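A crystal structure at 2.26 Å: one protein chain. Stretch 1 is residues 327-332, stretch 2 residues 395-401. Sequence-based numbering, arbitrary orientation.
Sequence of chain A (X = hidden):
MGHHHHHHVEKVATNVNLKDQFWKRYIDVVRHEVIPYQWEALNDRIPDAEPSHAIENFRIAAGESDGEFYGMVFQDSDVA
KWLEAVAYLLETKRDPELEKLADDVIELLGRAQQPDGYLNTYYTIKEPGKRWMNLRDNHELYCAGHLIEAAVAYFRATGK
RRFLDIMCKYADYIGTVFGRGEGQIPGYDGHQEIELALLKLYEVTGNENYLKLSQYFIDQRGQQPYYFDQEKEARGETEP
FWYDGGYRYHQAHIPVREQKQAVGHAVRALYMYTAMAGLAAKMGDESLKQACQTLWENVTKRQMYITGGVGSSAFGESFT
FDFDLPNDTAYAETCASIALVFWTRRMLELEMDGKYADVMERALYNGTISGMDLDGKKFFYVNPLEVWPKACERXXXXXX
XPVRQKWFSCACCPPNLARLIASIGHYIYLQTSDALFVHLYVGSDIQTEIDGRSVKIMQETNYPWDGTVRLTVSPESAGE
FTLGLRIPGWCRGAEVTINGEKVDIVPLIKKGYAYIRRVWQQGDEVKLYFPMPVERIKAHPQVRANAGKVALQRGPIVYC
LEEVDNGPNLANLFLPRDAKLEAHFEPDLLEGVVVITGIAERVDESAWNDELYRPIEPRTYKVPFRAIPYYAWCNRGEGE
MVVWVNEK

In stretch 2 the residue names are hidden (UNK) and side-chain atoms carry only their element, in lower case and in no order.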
ATOM      1  N   ASN A 327       3.993  -8.480   2.175  1.00 20.09           N
ATOM      2  CA  ASN A 327       3.746  -9.571   1.250  1.00 20.26           C
ATOM      3  C   ASN A 327       2.779  -9.242   0.099  1.00 21.11           C
ATOM      4  O   ASN A 327       2.887  -9.814  -1.004  1.00 21.10           O
ATOM      5  CB  ASN A 327       3.268 -10.772   2.045  1.00 19.22           C
ATOM      6  CG  ASN A 327       4.360 -11.308   2.976  1.00 20.10           C
ATOM      7  OD1 ASN A 327       5.467 -11.562   2.528  1.00 20.38           O
ATOM      8  ND2 ASN A 327       4.066 -11.471   4.274  1.00 20.33           N
ATOM      9  N   ASP A 328       1.859  -8.340   0.368  1.00 21.26           N
ATOM     10  CA  ASP A 328       0.729  -8.065  -0.525  1.00 20.90           C
ATOM     11  C   ASP A 328       1.082  -6.932  -1.431  1.00 19.45           C
ATOM     12  O   ASP A 328       0.602  -6.885  -2.574  1.00 21.92           O
ATOM     13  CB  ASP A 328      -0.577  -7.782   0.265  1.00 22.93           C
ATOM     14  CG  ASP A 328      -0.413  -6.681   1.333  1.00 26.89           C
ATOM     15  OD1 ASP A 328       0.717  -6.293   1.688  1.00 25.59           O
ATOM     16  OD2 ASP A 328      -1.452  -6.221   1.861  1.00 39.68           O
ATOM     17  N   THR A 329       1.962  -6.040  -0.988  1.00 18.80           N
ATOM     18  CA  THR A 329       2.419  -4.939  -1.788  1.00 18.31           C
ATOM     19  C   THR A 329       3.890  -5.082  -2.310  1.00 19.35           C
ATOM     20  O   THR A 329       4.428  -4.149  -2.925  1.00 19.26           O
ATOM     21  CB  THR A 329       2.342  -3.655  -0.990  1.00 20.63           C
ATOM     22  OG1 THR A 329       3.021  -3.833   0.262  1.00 22.67           O
ATOM     23  CG2 THR A 329       0.910  -3.293  -0.738  1.00 21.20           C
ATOM     24  N   ALA A 330       4.490  -6.244  -2.116  1.00 19.17           N
ATOM     25  CA  ALA A 330       5.833  -6.563  -2.617  1.00 19.03           C
ATOM     26  C   ALA A 330       5.977  -6.207  -4.056  1.00 24.28           C
ATOM     27  O   ALA A 330       5.004  -6.293  -4.818  1.00 27.32           O
ATOM     28  CB  ALA A 330       6.076  -8.023  -2.461  1.00 19.34           C
ATOM     29  N   TYR A 331       7.190  -5.864  -4.486  1.00 23.63           N
ATOM     30  CA  TYR A 331       7.433  -5.767  -5.918  1.00 23.09           C
ATOM     31  C   TYR A 331       8.161  -7.023  -6.390  1.00 23.36           C
ATOM     32  O   TYR A 331       7.645  -7.766  -7.237  1.00 24.55           O
ATOM     33  CB  TYR A 331       8.157  -4.506  -6.241  1.00 22.69           C
ATOM     34  CG  TYR A 331       7.915  -4.072  -7.656  1.00 22.25           C
ATOM     35  CD1 TYR A 331       6.726  -3.462  -8.043  1.00 22.54           C
ATOM     36  CD2 TYR A 331       8.885  -4.245  -8.616  1.00 23.72           C
ATOM     37  CE1 TYR A 331       6.517  -3.059  -9.365  1.00 21.58           C
ATOM     38  CE2 TYR A 331       8.696  -3.838  -9.915  1.00 23.55           C
ATOM     39  CZ  TYR A 331       7.511  -3.261 -10.295  1.00 24.78           C
ATOM     40  OH  TYR A 331       7.368  -2.820 -11.606  1.00 26.26           O
ATOM     41  N   ALA A 332       9.348  -7.295  -5.855  1.00 22.41           N
ATOM     42  CA  ALA A 332      10.040  -8.592  -6.106  1.00 19.42           C
ATOM     43  C   ALA A 332      10.050  -8.969  -7.597  1.00 19.39           C
ATOM     44  O   ALA A 332       9.625 -10.037  -7.999  1.00 19.91           O
ATOM     45  CB  ALA A 332       9.438  -9.680  -5.290  1.00 19.78           C
ATOM     46  N   UNK A 395      -5.217   0.992  -5.870  1.00 22.73           N
ATOM     47  CA  UNK A 395      -4.109   1.709  -6.470  1.00 25.74           C
ATOM     48  C   UNK A 395      -2.735   1.229  -5.906  1.00 27.43           C
ATOM     49  O   UNK A 395      -1.763   1.064  -6.661  1.00 26.12           O
ATOM     50  n   UNK A 395      -3.515   4.331  -8.277  1.00 27.23           N
ATOM     51  c   UNK A 395      -2.378   4.887  -6.502  1.00 27.74           C
ATOM     52  n   UNK A 395      -1.910   5.583  -7.603  1.00 28.73           N
ATOM     53  c   UNK A 395      -2.619   5.230  -8.656  1.00 27.81           C
ATOM     54  c   UNK A 395      -3.380   4.089  -6.925  1.00 26.56           C
ATOM     55  c   UNK A 395      -4.283   3.171  -6.169  1.00 27.93           C
ATOM     56  N   UNK A 396      -2.664   0.969  -4.607  1.00 25.59           N
ATOM     57  CA  UNK A 396      -1.418   0.525  -4.026  1.00 22.16           C
ATOM     58  C   UNK A 396      -1.121  -0.930  -4.292  1.00 21.73           C
ATOM     59  O   UNK A 396      -0.098  -1.441  -3.823  1.00 21.85           O
ATOM     60  o   UNK A 396      -2.955  -0.759  -2.093  1.00 21.55           O
ATOM     61  o   UNK A 396      -2.456   0.598  -0.413  1.00 22.50           O
ATOM     62  c   UNK A 396      -1.305   0.901  -2.531  1.00 22.85           C
ATOM     63  c   UNK A 396      -2.321   0.187  -1.622  1.00 22.57           C
ATOM     64  N   UNK A 397      -1.972  -1.614  -5.057  1.00 21.24           N
ATOM     65  CA  UNK A 397      -1.715  -3.003  -5.468  1.00 19.81           C
ATOM     66  C   UNK A 397      -1.864  -3.259  -6.950  1.00 19.67           C
ATOM     67  O   UNK A 397      -1.818  -4.386  -7.375  1.00 18.36           O
ATOM     68  c   UNK A 397      -2.582  -3.970  -4.728  1.00 21.23           C
ATOM     69  c   UNK A 397      -2.930  -4.668  -0.995  1.00 29.99           C
ATOM     70  c   UNK A 397      -2.283  -3.943  -3.251  1.00 25.05           C
ATOM     71  n   UNK A 397      -3.632  -5.691  -0.191  1.00 31.55           N
ATOM     72  c   UNK A 397      -3.053  -4.971  -2.482  1.00 26.97           C
ATOM     73  N   UNK A 398      -1.968  -2.207  -7.742  1.00 22.73           N
ATOM     74  CA  UNK A 398      -2.291  -2.354  -9.136  1.00 23.87           C
ATOM     75  C   UNK A 398      -1.100  -2.916  -9.892  1.00 27.25           C
ATOM     76  O   UNK A 398      -1.272  -3.445 -10.968  1.00 25.47           O
ATOM     77  n   UNK A 398      -0.469   2.783  -8.396  1.00 37.07           N
ATOM     78  c   UNK A 398      -2.696  -1.004  -9.750  1.00 26.05           C
ATOM     79  c   UNK A 398      -0.317   2.995  -9.714  1.00 34.41           C
ATOM     80  c   UNK A 398      -1.538  -0.013  -9.977  1.00 26.45           C
ATOM     81  n   UNK A 398       0.599   3.864 -10.119  1.00 32.52           N
ATOM     82  n   UNK A 398      -1.056   2.351 -10.629  1.00 29.93           N
ATOM     83  c   UNK A 398      -2.082   1.356 -10.347  1.00 29.44           C
ATOM     84  N   UNK A 399       0.106  -2.808  -9.343  1.00 26.24           N
ATOM     85  CA  UNK A 399       1.320  -3.494  -9.921  1.00 26.34           C
ATOM     86  C   UNK A 399       1.248  -4.995  -9.751  1.00 24.50           C
ATOM     87  O   UNK A 399       1.967  -5.732 -10.387  1.00 24.69           O
ATOM     88  c   UNK A 399       3.348  -4.267  -7.125  1.00 23.60           C
ATOM     89  n   UNK A 399       3.080  -4.114  -5.783  1.00 23.52           N
ATOM     90  c   UNK A 399       2.235  -3.109  -5.632  1.00 24.65           C
ATOM     91  n   UNK A 399       1.948  -2.624  -6.821  1.00 23.61           N
ATOM     92  c   UNK A 399       2.591  -2.984  -9.233  1.00 23.24           C
ATOM     93  c   UNK A 399       2.650  -3.324  -7.785  1.00 22.24           C
ATOM     94  N   UNK A 400       0.429  -5.461  -8.838  1.00 23.94           N
ATOM     95  CA  UNK A 400       0.321  -6.896  -8.643  1.00 24.75           C
ATOM     96  C   UNK A 400      -0.720  -7.483  -9.618  1.00 29.47           C
ATOM     97  O   UNK A 400      -1.930  -7.219  -9.482  1.00 29.91           O
ATOM     98  c   UNK A 400       0.982  -6.737  -6.238  1.00 27.12           C
ATOM     99  c   UNK A 400      -0.078  -7.225  -7.215  1.00 25.02           C
ATOM    100  c   UNK A 400      -0.265  -8.723  -7.062  1.00 26.38           C
ATOM    101  N   UNK A 401      -0.267  -8.266 -10.596  1.00 29.09           N
ATOM    102  CA  UNK A 401      -1.187  -8.952 -11.513  1.00 30.10           C
ATOM    103  C   UNK A 401      -1.505 -10.306 -10.957  1.00 27.83           C
ATOM    104  O   UNK A 401      -0.628 -11.030 -10.562  1.00 29.69           O
ATOM    105  c   UNK A 401      -1.348  -6.956 -13.768  1.00 40.48           C
ATOM    106  c   UNK A 401      -0.177  -7.867 -13.561  1.00 32.51           C
ATOM    107  c   UNK A 401      -0.591  -9.128 -12.894  1.00 30.33           C
ATOM    108  c   UNK A 401      -0.878  -5.574 -14.162  1.00 49.05           C
ATOM    109  n   UNK A 401      -2.054  -4.834 -14.701  1.00 57.45           N
TER

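Position 395 carries six side-chain atoms, four carbons and two nitrogens: one carbon leads from CA into a five-membered ring of three carbons and two nitrogens. The side chain is out of reach of stretch 1 and takes no part in the contact. That ring is imidazole, so the residue is His-395.

Position 396 has two side-chain carbons, the second bearing two oxygens. The side chain makes no close contact with stretch 1; the backbone does the touching here, with O of 396 lying 3.7 Å from CG2 of Thr-329. A carboxylate one carbon beyond CA's neighbor CB gives Asp-396. Both oxygens are hydrogen-bonded just beyond one of the stretches.

Position 397 shows four carbons in an unbranched row ending in a nitrogen. The terminal nitrogen sits 3.0 Å from OD2 of Asp-328, a partner that suits a charged amine. The pattern is that of lysine, Lys-397. Its chi1 is m and the next three angles are all t, so the chain is extended; CB points sideways to stretch 1, yet the far end comes nearer. On the way CE of Lys-397 passes 4.1 Å from CG2 of Thr-329.

Position 398 has three carbons, a nitrogen, and then a carbon carrying two more nitrogens. It is out of reach of stretch 1. This planar, three-nitrogen end is a guanidinium, and the residue is Arg-398. It turns back on its own stretch instead, with NH1 of Arg-398 donating to O of His-395 at 2.8 Å.

Position 399 again has one carbon leading into a five-membered ring of three carbons and two nitrogens. One ring nitrogen approaches two carbonyl oxygens of stretch 1, those of Thr-329 and Ala-330, while a ring carbon lies near Tyr-331. The composition gives His-399. NE2 of His-399 donates to O of Ala-330 at 3.1 Å with an angle of 137° at the hydrogen, and more weakly to O of Thr-329 at 3.2 Å and 133°. Both oxygens lie at the ring edge, near its plane, where an N-H on the ring can be directed between them.

Position 400 has three carbons, one carrying the other two. One branch carbon packs 3.7 Å from O of Asp-328. This beta-branched, all-carbon group is Val-400, and the branch carbon is its CG2.

Position 401 repeats the row of four carbons ending in nitrogen and lies out of reach of stretch 1. It is Lys-401.

The contact buries 318 Å², both sides summed, between two irregular segments. A type I turn runs from Lys-397 to Val-400, with N of Val-400 donating to O of Lys-397 at 2.9 Å. At one site, the salt bridge from NZ of Lys-397 to OD2 of Asp-328 (3.0 Å) pairs opposite charges. At another, His-399, whose CB points toward stretch 1, donates to two backbone carbonyls, those of Ala-330 and, weakly, Thr-329. Its ring also meets Tyr-331, CD2 of His-399 to CD1 of Tyr-331 at 3.6 Å, but with centroids 5.6 Å apart and planes at 28° the near-parallel rings are slid apart and barely overlap.

Stretch 2 395-401: HDKRHVK
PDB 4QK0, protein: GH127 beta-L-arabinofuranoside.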